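Local coordinates for F5/8 type C domain protein (PDB 7JRM) that probably binds mucin glycans through a calcium-containing carbohydrate-binding module of the ZmpB O-glycopeptidase, here joined to helical and further C-terminal regions, at residues Thr130-Ser134 with Leu202-Val206; Val164-Val168 with His215-Ala219; Asn247-Ser253 with Ser289-Val293; Val293-Ile299 with Ile320-Tyr326. The contacts are given in a common frame with arbitrary orientation. Residues are numbered along the deposited sequence.

Overall arrangement
Contacts 1 and 2 come first along the chain and lie together in the carbohydrate-binding module, their centres about 6 Å apart and their segments alternating in sequence. Strands 199-205 and 163-170 are sheet neighbours, as are 127-131 and 215-224 in the facing sheet, so the two contacts describe one sandwich core: contact 1 at its calcium end, contact 2 between its sheets. Contact 3 follows, its centre about 68 Å from that of contact 1, at the end of the helical region where the entry to helix 251-270 meets the exit from helix 273-288. Contact 4 continues from it through the shared V293, centres about 14 Å apart, and leads into the C-terminal part of this elongated chain.

Contact 1: Thr130-Ser134 with Leu202-Val206; sequences THSYS and LVVDV. With CA (calcium ion), chain B.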
loop_
_atom_site.group_PDB
_atom_site.type_symbol
_atom_site.label_atom_id
_atom_site.label_comp_id
_atom_site.label_asym_id
_atom_site.label_seq_id
_atom_site.Cartn_x
_atom_site.Cartn_y
_atom_site.Cartn_z
ATOM N N THR A 130 5.119 -43.218 2.105
ATOM C CA THR A 130 6.019 -44.267 2.563
ATOM C C THR A 130 5.190 -45.394 3.173
ATOM O O THR A 130 3.965 -45.440 3.033
ATOM C CB THR A 130 7.056 -43.703 3.546
ATOM O OG1 THR A 130 8.074 -44.683 3.784
ATOM C CG2 THR A 130 6.399 -43.313 4.866
ATOM N N HIS A 131 5.876 -46.308 3.858
ATOM C CA HIS A 131 5.257 -47.520 4.378
ATOM C C HIS A 131 6.078 -48.002 5.564
ATOM O O HIS A 131 7.303 -48.108 5.465
ATOM C CB HIS A 131 5.191 -48.596 3.287
ATOM C CG HIS A 131 4.274 -49.736 3.603
ATOM N ND1 HIS A 131 4.462 -50.565 4.687
ATOM C CD2 HIS A 131 3.175 -50.199 2.960
ATOM C CE1 HIS A 131 3.511 -51.483 4.705
ATOM N NE2 HIS A 131 2.717 -51.282 3.669
ATOM N N SER A 132 5.408 -48.275 6.681
ATOM C CA SER A 132 6.101 -48.790 7.855
ATOM C C SER A 132 6.679 -50.169 7.559
ATOM O O SER A 132 6.116 -50.946 6.783
ATOM C CB SER A 132 5.146 -48.860 9.048
ATOM O OG SER A 132 4.522 -50.129 9.125
ATOM N N TYR A 133 7.834 -50.469 8.154
ATOM C CA TYR A 133 8.605 -49.532 8.968
ATOM C C TYR A 133 9.461 -48.656 8.059
ATOM O O TYR A 133 10.032 -49.143 7.084
ATOM C CB TYR A 133 9.479 -50.292 9.971
ATOM C CG TYR A 133 10.289 -49.418 10.901
ATOM C CD1 TYR A 133 11.608 -49.093 10.609
ATOM C CD2 TYR A 133 9.740 -48.928 12.079
ATOM C CE1 TYR A 133 12.355 -48.299 11.458
ATOM C CE2 TYR A 133 10.479 -48.133 12.935
ATOM C CZ TYR A 133 11.785 -47.821 12.620
ATOM O OH TYR A 133 12.525 -47.030 13.468
ATOM N N SER A 134 9.549 -47.364 8.373
ATOM C CA SER A 134 10.222 -46.419 7.496
ATOM C C SER A 134 11.042 -45.428 8.306
ATOM O O SER A 134 10.601 -44.949 9.355
ATOM C CB SER A 134 9.215 -45.660 6.623
ATOM O OG SER A 134 9.874 -44.724 5.788
ATOM N N LEU A 202 12.359 -38.847 9.878
ATOM C CA LEU A 202 10.923 -39.095 9.871
ATOM C C LEU A 202 10.685 -40.596 9.981
ATOM O O LEU A 202 11.084 -41.358 9.094
ATOM C CB LEU A 202 10.287 -38.532 8.602
ATOM C CG LEU A 202 10.620 -37.072 8.282
ATOM C CD1 LEU A 202 9.885 -36.622 7.031
ATOM C CD2 LEU A 202 10.285 -36.170 9.461
ATOM N N VAL A 203 10.035 -41.017 11.063
ATOM C CA VAL A 203 9.890 -42.427 11.403
ATOM C C VAL A 203 8.412 -42.792 11.406
ATOM O O VAL A 203 7.595 -42.095 12.021
ATOM C CB VAL A 203 10.535 -42.748 12.763
ATOM C CG1 VAL A 203 10.214 -44.176 13.183
ATOM C CG2 VAL A 203 12.039 -42.533 12.697
ATOM N N VAL A 204 8.077 -43.883 10.724
ATOM C CA VAL A 204 6.731 -44.444 10.712
ATOM C C VAL A 204 6.836 -45.836 11.322
ATOM O O VAL A 204 7.311 -46.774 10.669
ATOM C CB VAL A 204 6.135 -44.499 9.300
ATOM C CG1 VAL A 204 4.732 -45.086 9.341
ATOM C CG2 VAL A 204 6.126 -43.114 8.671
ATOM N N ASP A 205 6.400 -45.981 12.569
ATOM C CA ASP A 205 6.455 -47.269 13.241
ATOM C C ASP A 205 5.225 -48.108 12.900
ATOM O O ASP A 205 4.251 -47.629 12.315
ATOM C CB ASP A 205 6.584 -47.087 14.753
ATOM C CG ASP A 205 7.478 -48.134 15.388
ATOM O OD1 ASP A 205 7.554 -49.257 14.846
ATOM O OD2 ASP A 205 8.107 -47.836 16.424
ATOM N N VAL A 206 5.278 -49.384 13.286
ATOM C CA VAL A 206 4.298 -50.357 12.811
ATOM C C VAL A 206 3.061 -50.480 13.695
ATOM O O VAL A 206 2.055 -51.048 13.247
ATOM C CB VAL A 206 4.952 -51.741 12.655
ATOM C CG1 VAL A 206 6.110 -51.671 11.673
ATOM C CG2 VAL A 206 5.424 -52.259 14.006
HETATM CA CA CA B . 0.424 -51.637 11.654
HETATM O O HOH W 1 9.265 -42.279 7.196
HETATM O O HOH W 2 -0.996 -53.101 10.367
#
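Two backbone hydrogen bonds join S134 and V204 as an antiparallel hydrogen-bonded pair: S134 N to V204 O (3.3 Å) and V204 N to S134 O (3.1 Å). CA-H...O contacts flank them, Y133 CA to V204 O (3.5 Å) and V203 CA to S134 O (3.3 Å). A water donates to S134 OG (2.9 Å) and L202 O (2.8 Å); T130 OG1 donates to S134 OG (2.7 Å). The pairing lies in a beta-sandwich, as expected of an NPCBM-type module: the chain turns through a cis peptide before Y133, passing from strand 127-131 of one sheet to strand 134-139 of the other. Between the sheets, T130 CG2 meets V204 CG2 at 3.8 Å. On the other side of strand 202-205, Y133 CE2 touches V203 CG1 (4.0 Å), and D205 OD1 lies at the ring edge, 3.5 Å from Y133 CD2. Beyond the strand end, V206 O binds calcium at 2.4 Å, with S163, D208, G210 and D214 completing the protein ligands; S132 OG hydrogen-bonds to D214.

Contact 2: Val164-Val168 with His215-Ala219; sequences VKFKV and HADWA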
loop_
_atom_site.group_PDB
_atom_site.type_symbol
_atom_site.label_atom_id
_atom_site.label_comp_id
_atom_site.label_asym_id
_atom_site.label_seq_id
_atom_site.Cartn_x
_atom_site.Cartn_y
_atom_site.Cartn_z
ATOM N N VAL A 164 -0.321 -47.130 12.254
ATOM C CA VAL A 164 1.060 -46.669 12.324
ATOM C C VAL A 164 1.194 -45.662 13.461
ATOM O O VAL A 164 0.214 -45.272 14.100
ATOM C CB VAL A 164 1.540 -46.039 10.999
ATOM C CG1 VAL A 164 1.571 -47.072 9.887
ATOM C CG2 VAL A 164 0.658 -44.864 10.621
ATOM N N LYS A 165 2.432 -45.246 13.710
ATOM C CA LYS A 165 2.728 -44.143 14.610
ATOM C C LYS A 165 3.841 -43.314 13.992
ATOM O O LYS A 165 4.881 -43.857 13.608
ATOM C CB LYS A 165 3.144 -44.636 16.000
ATOM C CG LYS A 165 3.355 -43.516 17.008
ATOM C CD LYS A 165 4.078 -44.004 18.252
ATOM C CE LYS A 165 3.472 -45.294 18.778
ATOM N NZ LYS A 165 4.521 -46.246 19.236
ATOM N N PHE A 166 3.619 -42.008 13.887
ATOM C CA PHE A 166 4.601 -41.110 13.301
ATOM C C PHE A 166 5.481 -40.519 14.391
ATOM O O PHE A 166 4.993 -40.105 15.445
ATOM C CB PHE A 166 3.914 -39.991 12.520
ATOM C CG PHE A 166 3.111 -40.475 11.348
ATOM C CD1 PHE A 166 1.809 -40.908 11.519
ATOM C CD2 PHE A 166 3.659 -40.497 10.076
ATOM C CE1 PHE A 166 1.066 -41.353 10.445
ATOM C CE2 PHE A 166 2.920 -40.940 8.998
ATOM C CZ PHE A 166 1.621 -41.370 9.184
ATOM N N LYS A 167 6.786 -40.491 14.131
ATOM C CA LYS A 167 7.759 -39.928 15.053
ATOM C C LYS A 167 8.736 -39.059 14.278
ATOM O O LYS A 167 9.082 -39.358 13.132
ATOM C CB LYS A 167 8.521 -41.025 15.811
ATOM C CG LYS A 167 7.628 -41.998 16.563
ATOM C CD LYS A 167 8.442 -43.067 17.270
ATOM C CE LYS A 167 7.626 -44.333 17.475
ATOM N NZ LYS A 167 8.449 -45.445 18.024
ATOM N N VAL A 168 9.176 -37.976 14.912
ATOM C CA VAL A 168 10.107 -37.029 14.307
ATOM C C VAL A 168 11.310 -36.893 15.230
ATOM O O VAL A 168 11.169 -36.490 16.391
ATOM C CB VAL A 168 9.453 -35.661 14.056
ATOM C CG1 VAL A 168 10.506 -34.640 13.649
ATOM C CG2 VAL A 168 8.378 -35.778 12.987
ATOM N N HIS A 215 0.153 -48.045 4.839
ATOM C CA HIS A 215 0.419 -46.945 3.920
ATOM C C HIS A 215 0.331 -45.633 4.689
ATOM O O HIS A 215 -0.738 -45.277 5.195
ATOM C CB HIS A 215 -0.571 -46.957 2.759
ATOM C CG HIS A 215 -0.440 -48.147 1.858
ATOM N ND1 HIS A 215 -0.904 -48.150 0.560
ATOM C CD2 HIS A 215 0.097 -49.372 2.069
ATOM C CE1 HIS A 215 -0.654 -49.324 0.008
ATOM N NE2 HIS A 215 -0.048 -50.085 0.902
ATOM N N ALA A 216 1.451 -44.917 4.785
ATOM C CA ALA A 216 1.532 -43.697 5.574
ATOM C C ALA A 216 2.042 -42.551 4.715
ATOM O O ALA A 216 2.902 -42.745 3.851
ATOM C CB ALA A 216 2.446 -43.883 6.790
ATOM N N ASP A 217 1.513 -41.354 4.964
ATOM C CA ASP A 217 1.880 -40.160 4.217
ATOM C C ASP A 217 2.421 -39.089 5.152
ATOM O O ASP A 217 1.853 -38.836 6.219
ATOM C CB ASP A 217 0.686 -39.580 3.452
ATOM C CG ASP A 217 0.104 -40.548 2.452
ATOM O OD1 ASP A 217 0.867 -41.358 1.887
ATOM O OD2 ASP A 217 -1.120 -40.485 2.226
ATOM N N TRP A 218 3.522 -38.463 4.738
ATOM C CA TRP A 218 3.956 -37.187 5.301
ATOM C C TRP A 218 3.420 -36.104 4.369
ATOM O O TRP A 218 4.106 -35.613 3.473
ATOM C CB TRP A 218 5.475 -37.131 5.439
ATOM C CG TRP A 218 6.052 -38.221 6.291
ATOM C CD1 TRP A 218 6.469 -39.451 5.876
ATOM C CD2 TRP A 218 6.283 -38.175 7.704
ATOM N NE1 TRP A 218 6.944 -40.176 6.943
ATOM C CE2 TRP A 218 6.839 -39.414 8.077
ATOM C CE3 TRP A 218 6.072 -37.206 8.690
ATOM C CZ2 TRP A 218 7.184 -39.711 9.395
ATOM C CZ3 TRP A 218 6.417 -37.503 9.997
ATOM C CH2 TRP A 218 6.968 -38.745 10.337
ATOM N N ALA A 219 2.157 -35.743 4.583
ATOM C CA ALA A 219 1.449 -34.862 3.663
ATOM C C ALA A 219 1.845 -33.409 3.890
ATOM O O ALA A 219 1.843 -32.924 5.027
ATOM C CB ALA A 219 -0.061 -35.028 3.826
#
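H215 opens its strand with CA-to-CB directed away from the 164-168 strand, and its ring meets that of H131. A216 points the opposite way, and its CB fits against F166 CZ at 3.6 Å and V164 CG2 at 4.3 Å. At D217 the CA-to-CB bond again points away, but the backbone takes part: D217 O lies 3.6 Å from F166 CE2. W218 then reaches across the gap into a T-shaped stack in which the edge of F166 addresses the face of the indole, six-membered-ring centroids 5.1 Å apart and planes at 87°. Farther along the indole, W218 CZ3 touches V168 CG2 at 4.0 Å, and K167 O sits at the ring edge, 3.6 Å from W218 CH2. The strand axes approach to 8.8 Å at 26°, a face-to-face packing of strands from the two sheets of the beta-sandwich. V204 and L202 of strand 199-205, which pairs with strand 163-170, and V150 of strand 145-152, which pairs with strand 215-224, extend this core.

Contact 3: Asn247-Ser253 with Ser289-Val293; sequences NNYTEES and SLVKV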
loop_
_atom_site.group_PDB
_atom_site.type_symbol
_atom_site.label_atom_id
_atom_site.label_comp_id
_atom_site.label_asym_id
_atom_site.label_seq_id
_atom_site.Cartn_x
_atom_site.Cartn_y
_atom_site.Cartn_z
ATOM N N ASN A 247 -2.828 19.325 6.131
ATOM C CA ASN A 247 -3.218 20.709 5.894
ATOM C C ASN A 247 -2.361 21.696 6.676
ATOM O O ASN A 247 -2.260 22.861 6.278
ATOM C CB ASN A 247 -4.693 20.909 6.251
ATOM C CG ASN A 247 -5.608 20.751 5.054
ATOM O OD1 ASN A 247 -5.262 20.089 4.076
ATOM N ND2 ASN A 247 -6.786 21.359 5.127
ATOM N N ASN A 248 -1.742 21.260 7.774
ATOM C CA ASN A 248 -0.934 22.138 8.610
ATOM C C ASN A 248 0.485 22.323 8.087
ATOM O O ASN A 248 1.285 22.996 8.747
ATOM C CB ASN A 248 -0.884 21.601 10.042
ATOM C CG ASN A 248 -2.263 21.342 10.619
ATOM O OD1 ASN A 248 -2.440 20.454 11.452
ATOM N ND2 ASN A 248 -3.246 22.119 10.178
ATOM N N TYR A 249 0.816 21.749 6.935
ATOM C CA TYR A 249 2.147 21.862 6.360
ATOM C C TYR A 249 2.036 22.341 4.920
ATOM O O TYR A 249 0.988 22.218 4.282
ATOM C CB TYR A 249 2.901 20.525 6.423
ATOM C CG TYR A 249 2.864 19.878 7.789
ATOM C CD1 TYR A 249 3.810 20.194 8.755
ATOM C CD2 TYR A 249 1.878 18.956 8.115
ATOM C CE1 TYR A 249 3.778 19.608 10.006
ATOM C CE2 TYR A 249 1.838 18.365 9.364
ATOM C CZ TYR A 249 2.789 18.695 10.305
ATOM O OH TYR A 249 2.753 18.109 11.549
ATOM N N THR A 250 3.133 22.908 4.422
ATOM C CA THR A 250 3.151 23.440 3.066
ATOM C C THR A 250 2.864 22.336 2.054
ATOM O O THR A 250 3.135 21.156 2.294
ATOM C CB THR A 250 4.501 24.091 2.764
ATOM O OG1 THR A 250 5.463 23.078 2.442
ATOM C CG2 THR A 250 4.991 24.887 3.965
ATOM N N GLU A 251 2.301 22.735 0.912
ATOM C CA GLU A 251 1.951 21.766 -0.122
ATOM C C GLU A 251 3.178 20.998 -0.596
ATOM O O GLU A 251 3.093 19.801 -0.896
ATOM C CB GLU A 251 1.268 22.476 -1.294
ATOM C CG GLU A 251 1.318 21.713 -2.609
ATOM C CD GLU A 251 0.332 22.244 -3.630
ATOM O OE1 GLU A 251 0.751 22.516 -4.775
ATOM O OE2 GLU A 251 -0.861 22.388 -3.289
ATOM N N GLU A 252 4.333 21.664 -0.652
ATOM C CA GLU A 252 5.552 21.000 -1.102
ATOM C C GLU A 252 6.002 19.935 -0.108
ATOM O O GLU A 252 6.328 18.807 -0.497
ATOM C CB GLU A 252 6.657 22.033 -1.322
ATOM C CG GLU A 252 7.663 21.647 -2.393
ATOM C CD GLU A 252 8.447 22.837 -2.911
ATOM N N SER A 253 6.024 20.274 1.183
ATOM C CA SER A 253 6.493 19.327 2.189
ATOM C C SER A 253 5.461 18.239 2.465
ATOM O O SER A 253 5.825 17.081 2.699
ATOM C CB SER A 253 6.847 20.063 3.481
ATOM O OG SER A 253 5.762 20.052 4.391
ATOM N N SER A 289 11.621 16.723 7.752
ATOM C CA SER A 289 11.691 17.816 6.793
ATOM C C SER A 289 10.377 18.571 6.661
ATOM O O SER A 289 10.273 19.465 5.815
ATOM C CB SER A 289 12.122 17.286 5.420
ATOM O OG SER A 289 13.531 17.166 5.341
ATOM N N LEU A 290 9.375 18.233 7.469
ATOM C CA LEU A 290 8.102 18.937 7.422
ATOM C C LEU A 290 8.269 20.372 7.906
ATOM O O LEU A 290 8.971 20.639 8.885
ATOM C CB LEU A 290 7.063 18.216 8.278
ATOM C CG LEU A 290 6.373 16.990 7.676
ATOM C CD1 LEU A 290 5.490 16.327 8.716
ATOM C CD2 LEU A 290 5.563 17.369 6.445
ATOM N N VAL A 291 7.617 21.299 7.210
ATOM C CA VAL A 291 7.614 22.709 7.577
ATOM C C VAL A 291 6.164 23.153 7.711
ATOM O O VAL A 291 5.365 22.974 6.784
ATOM C CB VAL A 291 8.367 23.573 6.545
ATOM C CG1 VAL A 291 8.337 22.914 5.170
ATOM C CG2 VAL A 291 7.798 24.986 6.490
ATOM N N LYS A 292 5.821 23.708 8.869
ATOM C CA LYS A 292 4.458 24.141 9.137
ATOM C C LYS A 292 4.145 25.430 8.385
ATOM O O LYS A 292 5.026 26.255 8.126
ATOM C CB LYS A 292 4.245 24.345 10.638
ATOM C CG LYS A 292 4.696 23.170 11.494
ATOM C CD LYS A 292 3.575 22.695 12.399
ATOM C CE LYS A 292 4.075 21.691 13.419
ATOM N NZ LYS A 292 4.559 22.363 14.656
ATOM N N VAL A 293 2.872 25.592 8.027
ATOM C CA VAL A 293 2.397 26.814 7.390
ATOM C C VAL A 293 2.288 27.917 8.434
ATOM O O VAL A 293 2.319 27.655 9.642
ATOM C CB VAL A 293 1.046 26.605 6.681
ATOM C CG1 VAL A 293 1.107 25.420 5.735
ATOM C CG2 VAL A 293 -0.065 26.417 7.696
#
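Two backbone hydrogen bonds tie the segments: V293 N donates to N248 O at 3.1 Å, and T250 N donates to V291 O at 3.3 Å. They frame Y249 and K292, whose CA atoms lie 4.3 Å apart in a single bridge rather than a continuing ladder. Weaker CA-H...O contacts follow the same line, K292 CA to N248 O and Y249 CA to V291 O, each 3.4 Å. Within 247-253, T250 OG1 accepts from S253 N at 3.1 Å, capping helix 251-270 just as the chain leaves the bridge. Side chains pack around this bridge. L290 CD1 sits over the face of the Y249 ring, 4.0 Å from its centroid in a CH-pi contact, while Y249 CE1 touches K292 CD at 3.9 Å; L244 also lies against Y249 and L290. V293 CG1 presses on the Y249 backbone, 3.3 Å from Y249 C, T250 CG2 meets V291 CG2 at 3.8 Å, and S253 CB meets V291 CG1 at 3.6 Å. Helices 251-270 and 273-288 account for nearly all the chain between the segments, so the bridge joins the entry and exit of a helical hairpin, with a threonine N-cap starting its first helix.

Contact 4: Val293-Ile299 with Ile320-Tyr326; sequences VDLNAVI and ITLGDMY
A capping box starts helix 322-326, and loop 293-299, which precedes helix 304-314, docks onto this helix start. T321 is the N-cap: its OG1 (chi1 p, 76°) accepts from D324 N at 2.9 Å, and D324 OD2 (chi1 m) accepts from T321 N at 3.1 Å. The loop makes a type I turn from D294 to A297 (A297 N to D294 O, 3.2 Å) and an Asx turn (N296 N to D294 OD1, 3.2 Å). A297-I299 then run extended (phi/psi -67/139 to -95/134), while L322-M325 are helical (near -63/-40). The register sets L295 CA 4.1 Å from G323 CA; V298 and T321 form a single bridge, CA-CA 4.6 Å. L295 O accepts from G323 N at 3.0 Å and T321 OG1 at 3.1 Å; a CB on G323 would clash with L295 O. A297 O accepts from L322 N at 3.2 Å, and I299 N donates to I320 O at 3.0 Å. I299 (chi1, chi2 m) faces the helix, CG1 3.8 Å from M325 CG and CD1 4.1 Å from L322 CD1. L295 CD2 lies 3.7 Å from Y326 CD2. One water accepts from I320 N at 2.6 Å and donates to I299 O at 3.2 Å.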
loop_
_atom_site.group_PDB
_atom_site.type_symbol
_atom_site.label_atom_id
_atom_site.label_comp_id
_atom_site.label_asym_id
_atom_site.label_seq_id
_atom_site.Cartn_x
_atom_site.Cartn_y
_atom_site.Cartn_z
ATOM N N VAL A 293 2.872 25.592 8.027
ATOM C CA VAL A 293 2.397 26.814 7.390
ATOM C C VAL A 293 2.288 27.917 8.434
ATOM O O VAL A 293 2.319 27.655 9.642
ATOM C CB VAL A 293 1.046 26.605 6.681
ATOM C CG1 VAL A 293 1.107 25.420 5.735
ATOM C CG2 VAL A 293 -0.065 26.417 7.696
ATOM N N ASP A 294 2.157 29.158 7.975
ATOM C CA ASP A 294 1.919 30.306 8.846
ATOM C C ASP A 294 0.659 30.994 8.334
ATOM O O ASP A 294 0.717 31.778 7.383
ATOM C CB ASP A 294 3.113 31.254 8.861
ATOM C CG ASP A 294 2.916 32.436 9.800
ATOM O OD1 ASP A 294 1.983 32.406 10.628
ATOM O OD2 ASP A 294 3.699 33.402 9.701
ATOM N N LEU A 295 -0.478 30.698 8.965
ATOM C CA LEU A 295 -1.745 31.293 8.558
ATOM C C LEU A 295 -1.819 32.788 8.841
ATOM O O LEU A 295 -2.811 33.420 8.460
ATOM C CB LEU A 295 -2.905 30.577 9.252
ATOM C CG LEU A 295 -3.059 29.082 8.968
ATOM C CD1 LEU A 295 -4.339 28.549 9.592
ATOM C CD2 LEU A 295 -3.035 28.809 7.471
ATOM N N ASN A 296 -0.803 33.368 9.479
ATOM C CA ASN A 296 -0.774 34.793 9.778
ATOM C C ASN A 296 0.138 35.586 8.851
ATOM O O ASN A 296 0.099 36.820 8.882
ATOM C CB ASN A 296 -0.334 35.021 11.229
ATOM C CG ASN A 296 -1.259 34.361 12.229
ATOM O OD1 ASN A 296 -0.813 33.640 13.121
ATOM N ND2 ASN A 296 -2.555 34.602 12.085
ATOM N N ALA A 297 0.950 34.917 8.034
ATOM C CA ALA A 297 1.871 35.619 7.149
ATOM C C ALA A 297 1.110 36.390 6.078
ATOM O O ALA A 297 0.122 35.903 5.521
ATOM C CB ALA A 297 2.838 34.631 6.499
ATOM N N VAL A 298 1.579 37.599 5.788
ATOM C CA VAL A 298 0.919 38.461 4.813
ATOM C C VAL A 298 1.259 37.988 3.406
ATOM O O VAL A 298 2.402 37.618 3.113
ATOM C CB VAL A 298 1.325 39.931 5.029
ATOM C CG1 VAL A 298 2.840 40.078 5.043
ATOM C CG2 VAL A 298 0.705 40.826 3.963
ATOM N N ILE A 299 0.255 37.986 2.532
ATOM C CA ILE A 299 0.422 37.620 1.129
ATOM C C ILE A 299 0.639 38.892 0.324
ATOM O O ILE A 299 -0.083 39.880 0.501
ATOM C CB ILE A 299 -0.796 36.839 0.609
ATOM C CG1 ILE A 299 -1.014 35.575 1.442
ATOM C CG2 ILE A 299 -0.622 36.491 -0.863
ATOM C CD1 ILE A 299 0.198 34.670 1.507
ATOM N N ILE A 320 -4.056 40.740 3.782
ATOM C CA ILE A 320 -4.700 39.451 3.558
ATOM C C ILE A 320 -3.680 38.365 3.868
ATOM O O ILE A 320 -2.579 38.355 3.305
ATOM C CB ILE A 320 -5.228 39.326 2.121
ATOM C CG1 ILE A 320 -6.359 40.327 1.878
ATOM C CG2 ILE A 320 -5.704 37.906 1.849
ATOM C CD1 ILE A 320 -7.570 40.109 2.757
ATOM N N THR A 321 -4.040 37.454 4.765
ATOM C CA THR A 321 -3.139 36.419 5.244
ATOM C C THR A 321 -3.321 35.128 4.450
ATOM O O THR A 321 -4.270 34.967 3.678
ATOM C CB THR A 321 -3.372 36.161 6.737
ATOM O OG1 THR A 321 -4.569 35.395 6.910
ATOM C CG2 THR A 321 -3.508 37.480 7.489
ATOM N N LEU A 322 -2.379 34.200 4.644
ATOM C CA LEU A 322 -2.521 32.873 4.052
ATOM C C LEU A 322 -3.742 32.159 4.614
ATOM O O LEU A 322 -4.455 31.462 3.883
ATOM C CB LEU A 322 -1.257 32.048 4.294
ATOM C CG LEU A 322 -1.173 30.676 3.622
ATOM C CD1 LEU A 322 -1.038 30.829 2.117
ATOM C CD2 LEU A 322 -0.011 29.875 4.189
ATOM N N GLY A 323 -3.994 32.318 5.916
ATOM C CA GLY A 323 -5.225 31.796 6.488
ATOM C C GLY A 323 -6.456 32.394 5.838
ATOM O O GLY A 323 -7.457 31.705 5.629
ATOM N N ASP A 324 -6.398 33.688 5.508
ATOM C CA ASP A 324 -7.459 34.294 4.712
ATOM C C ASP A 324 -7.548 33.640 3.340
ATOM O O ASP A 324 -8.643 33.320 2.865
ATOM C CB ASP A 324 -7.222 35.798 4.567
ATOM C CG ASP A 324 -7.553 36.566 5.829
ATOM O OD1 ASP A 324 -8.535 36.203 6.509
ATOM O OD2 ASP A 324 -6.833 37.539 6.137
ATOM N N MET A 325 -6.398 33.421 2.692
ATOM C CA MET A 325 -6.394 32.828 1.359
ATOM C C MET A 325 -6.922 31.399 1.383
ATOM O O MET A 325 -7.647 30.983 0.472
ATOM C CB MET A 325 -4.985 32.870 0.769
ATOM C CG MET A 325 -4.453 34.273 0.531
ATOM S SD MET A 325 -5.415 35.187 -0.692
ATOM C CE MET A 325 -5.298 34.099 -2.105
ATOM N N TYR A 326 -6.574 30.633 2.421
ATOM C CA TYR A 326 -7.052 29.259 2.531
ATOM C C TYR A 326 -8.563 29.181 2.704
ATOM O O TYR A 326 -9.146 28.118 2.468
ATOM C CB TYR A 326 -6.368 28.554 3.705
ATOM C CG TYR A 326 -4.973 28.048 3.407
ATOM C CD1 TYR A 326 -4.357 28.318 2.191
ATOM C CD2 TYR A 326 -4.272 27.298 4.343
ATOM C CE1 TYR A 326 -3.083 27.856 1.917
ATOM C CE2 TYR A 326 -2.996 26.832 4.079
ATOM C CZ TYR A 326 -2.407 27.114 2.863
ATOM O OH TYR A 326 -1.138 26.655 2.592
HETATM O O HOH W 3 -2.342 41.572 1.950
#